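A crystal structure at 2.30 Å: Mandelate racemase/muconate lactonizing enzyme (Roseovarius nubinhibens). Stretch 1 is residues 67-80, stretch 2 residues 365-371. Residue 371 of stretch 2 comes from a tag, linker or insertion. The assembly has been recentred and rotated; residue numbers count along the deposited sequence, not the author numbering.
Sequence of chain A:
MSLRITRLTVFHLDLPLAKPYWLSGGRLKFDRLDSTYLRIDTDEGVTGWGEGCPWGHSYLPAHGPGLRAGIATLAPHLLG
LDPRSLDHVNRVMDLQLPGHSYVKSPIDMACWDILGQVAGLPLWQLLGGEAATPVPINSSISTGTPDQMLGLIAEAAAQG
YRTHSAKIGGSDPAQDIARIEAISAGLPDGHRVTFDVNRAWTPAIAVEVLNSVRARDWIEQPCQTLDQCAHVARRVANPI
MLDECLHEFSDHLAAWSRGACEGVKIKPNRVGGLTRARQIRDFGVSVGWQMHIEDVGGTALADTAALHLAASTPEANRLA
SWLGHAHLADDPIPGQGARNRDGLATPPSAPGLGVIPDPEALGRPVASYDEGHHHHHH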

# COMPACT_ATOMS: atom_id res chain seq x y z
N LEU A 67 38.51 3.39 -15.72
CA LEU A 67 37.94 3.69 -17.04
C LEU A 67 38.78 3.10 -18.16
O LEU A 67 38.26 2.45 -19.07
CB LEU A 67 37.78 5.21 -17.22
CG LEU A 67 36.56 5.73 -17.97
CD1 LEU A 67 36.23 7.16 -17.57
CD2 LEU A 67 36.69 5.62 -19.48
N ARG A 68 40.09 3.30 -18.08
CA ARG A 68 41.03 2.76 -19.06
C ARG A 68 41.16 1.24 -18.99
O ARG A 68 41.25 0.59 -20.03
CB ARG A 68 42.38 3.45 -18.95
CG ARG A 68 42.34 4.91 -19.40
CD ARG A 68 43.67 5.61 -19.24
NE ARG A 68 44.01 5.87 -17.84
CZ ARG A 68 43.67 6.97 -17.18
NH1 ARG A 68 42.97 7.92 -17.78
NH2 ARG A 68 44.04 7.12 -15.91
N ALA A 69 41.14 0.69 -17.77
CA ALA A 69 41.08 -0.77 -17.56
C ALA A 69 39.81 -1.40 -18.12
O ALA A 69 39.86 -2.50 -18.68
CB ALA A 69 41.25 -1.12 -16.08
N GLY A 70 38.69 -0.70 -17.98
CA GLY A 70 37.42 -1.13 -18.56
C GLY A 70 37.42 -1.16 -20.08
O GLY A 70 36.92 -2.12 -20.67
N ILE A 71 37.97 -0.11 -20.70
CA ILE A 71 38.14 -0.08 -22.17
C ILE A 71 38.98 -1.25 -22.70
O ILE A 71 38.59 -1.90 -23.67
CB ILE A 71 38.67 1.29 -22.67
CG1 ILE A 71 37.65 2.40 -22.38
CG2 ILE A 71 38.93 1.24 -24.19
CD1 ILE A 71 38.21 3.82 -22.50
N ALA A 72 40.10 -1.54 -22.03
CA ALA A 72 40.93 -2.73 -22.29
C ALA A 72 40.13 -4.03 -22.35
O ALA A 72 40.26 -4.80 -23.31
CB ALA A 72 42.05 -2.85 -21.24
N THR A 73 39.30 -4.26 -21.34
CA THR A 73 38.42 -5.43 -21.27
C THR A 73 37.39 -5.47 -22.40
O THR A 73 37.15 -6.53 -22.99
CB THR A 73 37.73 -5.50 -19.89
OG1 THR A 73 38.70 -5.86 -18.90
CG2 THR A 73 36.60 -6.52 -19.87
N LEU A 74 36.82 -4.31 -22.72
CA LEU A 74 35.78 -4.23 -23.75
C LEU A 74 36.29 -4.26 -25.19
O LEU A 74 35.61 -4.80 -26.07
CB LEU A 74 34.87 -3.02 -23.53
CG LEU A 74 33.79 -3.18 -22.45
CD1 LEU A 74 33.18 -1.82 -22.15
CD2 LEU A 74 32.72 -4.16 -22.90
N ALA A 75 37.48 -3.69 -25.41
CA ALA A 75 38.09 -3.54 -26.75
C ALA A 75 38.04 -4.73 -27.74
O ALA A 75 37.62 -4.52 -28.88
CB ALA A 75 39.50 -2.95 -26.67
N PRO A 76 38.44 -5.96 -27.32
CA PRO A 76 38.29 -7.11 -28.22
C PRO A 76 36.87 -7.36 -28.75
O PRO A 76 36.70 -7.96 -29.81
CB PRO A 76 38.73 -8.30 -27.36
CG PRO A 76 39.62 -7.72 -26.34
CD PRO A 76 39.06 -6.37 -26.04
N HIS A 77 35.87 -6.90 -28.00
CA HIS A 77 34.48 -7.16 -28.31
C HIS A 77 33.85 -6.05 -29.14
O HIS A 77 32.88 -6.29 -29.86
CB HIS A 77 33.70 -7.44 -27.03
CG HIS A 77 34.28 -8.54 -26.21
ND1 HIS A 77 35.13 -8.31 -25.14
CD2 HIS A 77 34.18 -9.89 -26.32
CE1 HIS A 77 35.50 -9.47 -24.62
NE2 HIS A 77 34.94 -10.44 -25.32
N LEU A 78 34.42 -4.85 -29.04
CA LEU A 78 33.97 -3.69 -29.82
C LEU A 78 34.54 -3.66 -31.23
O LEU A 78 33.89 -3.16 -32.16
CB LEU A 78 34.33 -2.39 -29.10
CG LEU A 78 33.74 -2.19 -27.71
CD1 LEU A 78 34.47 -1.06 -26.99
CD2 LEU A 78 32.24 -1.93 -27.77
N LEU A 79 35.76 -4.17 -31.38
CA LEU A 79 36.37 -4.41 -32.69
C LEU A 79 35.47 -5.31 -33.54
O LEU A 79 35.05 -6.39 -33.11
CB LEU A 79 37.75 -5.05 -32.52
CG LEU A 79 39.04 -4.22 -32.59
CD1 LEU A 79 38.85 -2.71 -32.40
CD2 LEU A 79 40.07 -4.76 -31.61
N GLY A 80 35.14 -4.83 -34.74
CA GLY A 80 34.30 -5.58 -35.66
C GLY A 80 32.81 -5.24 -35.63
O GLY A 80 32.06 -5.67 -36.51
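Stretch 2 (365-371) PVASYDE

Stretch 2 runs as an extended strand, clearly so at 367-369, along the side of helix 67-78. The two N-to-C directions are nearly parallel: their axes cross at -19° and approach to 8.6 Å. In register, A75 faces Y369 (CA to CA 6.7 Å) and L79 faces E371 (CA to CA 6.9 Å).

Apolar packing holds the pair together, and Y369 is its centre. With chi1 in the m well, its ring lies along the helix, and the methyl of A75 sits over one face in a CH-pi contact, A75 CB lying 3.9 Å from the centroid of the Y369 ring. Alanine suits this place because its short side chain lets an aromatic ring come close to the helix backbone. Farther back along the helix, A72 CB lies 3.3 Å from Y369 OH. At the other end, L79, the first residue to leave helical geometry, spreads its branched side chain against the strand, with L79 CD2 3.8 Å from D370 C. Near the start, the aliphatic part of R68 meets a valine, R68 CD to V366 CG2 being 3.8 Å.

Polar contact is indirect. No hydrogen bond crosses directly, but one water bridges the stretches, donating to R68 O (2.8 Å from the water O) and hydrogen-bonded to Y369 OH (2.6 Å from the water O). Tag-derived E371 is poorly ordered.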

# COMPACT_ATOMS: atom_id res chain seq x y z
N PRO A 365 49.22 8.43 -26.99
CA PRO A 365 48.25 7.43 -26.56
C PRO A 365 48.77 6.46 -25.50
O PRO A 365 49.90 5.96 -25.62
CB PRO A 365 47.91 6.67 -27.85
CG PRO A 365 48.92 7.10 -28.86
CD PRO A 365 49.32 8.48 -28.46
N VAL A 366 47.97 6.22 -24.47
CA VAL A 366 48.34 5.31 -23.39
C VAL A 366 48.02 3.86 -23.73
O VAL A 366 48.64 2.94 -23.18
CB VAL A 366 47.73 5.72 -22.02
CG1 VAL A 366 48.32 7.04 -21.54
CG2 VAL A 366 46.21 5.81 -22.09
N ALA A 367 47.07 3.66 -24.64
CA ALA A 367 46.73 2.33 -25.17
C ALA A 367 46.14 2.44 -26.57
O ALA A 367 45.61 3.49 -26.95
CB ALA A 367 45.75 1.60 -24.23
N SER A 368 46.23 1.35 -27.31
CA SER A 368 45.68 1.24 -28.66
C SER A 368 45.33 -0.21 -28.95
O SER A 368 46.05 -1.12 -28.53
CB SER A 368 46.69 1.75 -29.69
OG SER A 368 46.09 1.86 -30.97
N TYR A 369 44.22 -0.43 -29.64
CA TYR A 369 43.69 -1.78 -29.88
C TYR A 369 43.22 -1.85 -31.33
O TYR A 369 42.48 -0.98 -31.77
CB TYR A 369 42.53 -2.11 -28.92
CG TYR A 369 42.84 -1.86 -27.46
CD1 TYR A 369 43.43 -2.85 -26.67
CD2 TYR A 369 42.56 -0.62 -26.87
CE1 TYR A 369 43.74 -2.62 -25.33
CE2 TYR A 369 42.87 -0.38 -25.53
CZ TYR A 369 43.45 -1.38 -24.77
OH TYR A 369 43.76 -1.14 -23.45
N ASP A 370 43.66 -2.88 -32.05
CA ASP A 370 43.22 -3.12 -33.43
C ASP A 370 43.20 -4.62 -33.73
O ASP A 370 43.75 -5.41 -32.97
CB ASP A 370 44.10 -2.37 -34.44
CG ASP A 370 45.55 -2.23 -33.98
OD1 ASP A 370 45.98 -1.08 -33.72
OD2 ASP A 370 46.26 -3.26 -33.89
N GLU A 371 42.56 -5.00 -34.83
CA GLU A 371 42.49 -6.40 -35.24
C GLU A 371 42.87 -6.64 -36.70
O GLU A 371 43.69 -7.51 -37.00
CB GLU A 371 41.12 -7.00 -34.93
CG GLU A 371 41.12 -7.90 -33.70
CD GLU A 371 39.73 -8.19 -33.17
OE1 GLU A 371 38.80 -8.38 -33.98
OE2 GLU A 371 39.56 -8.23 -31.93
O HOH W 1 43.17 0.99 -22.05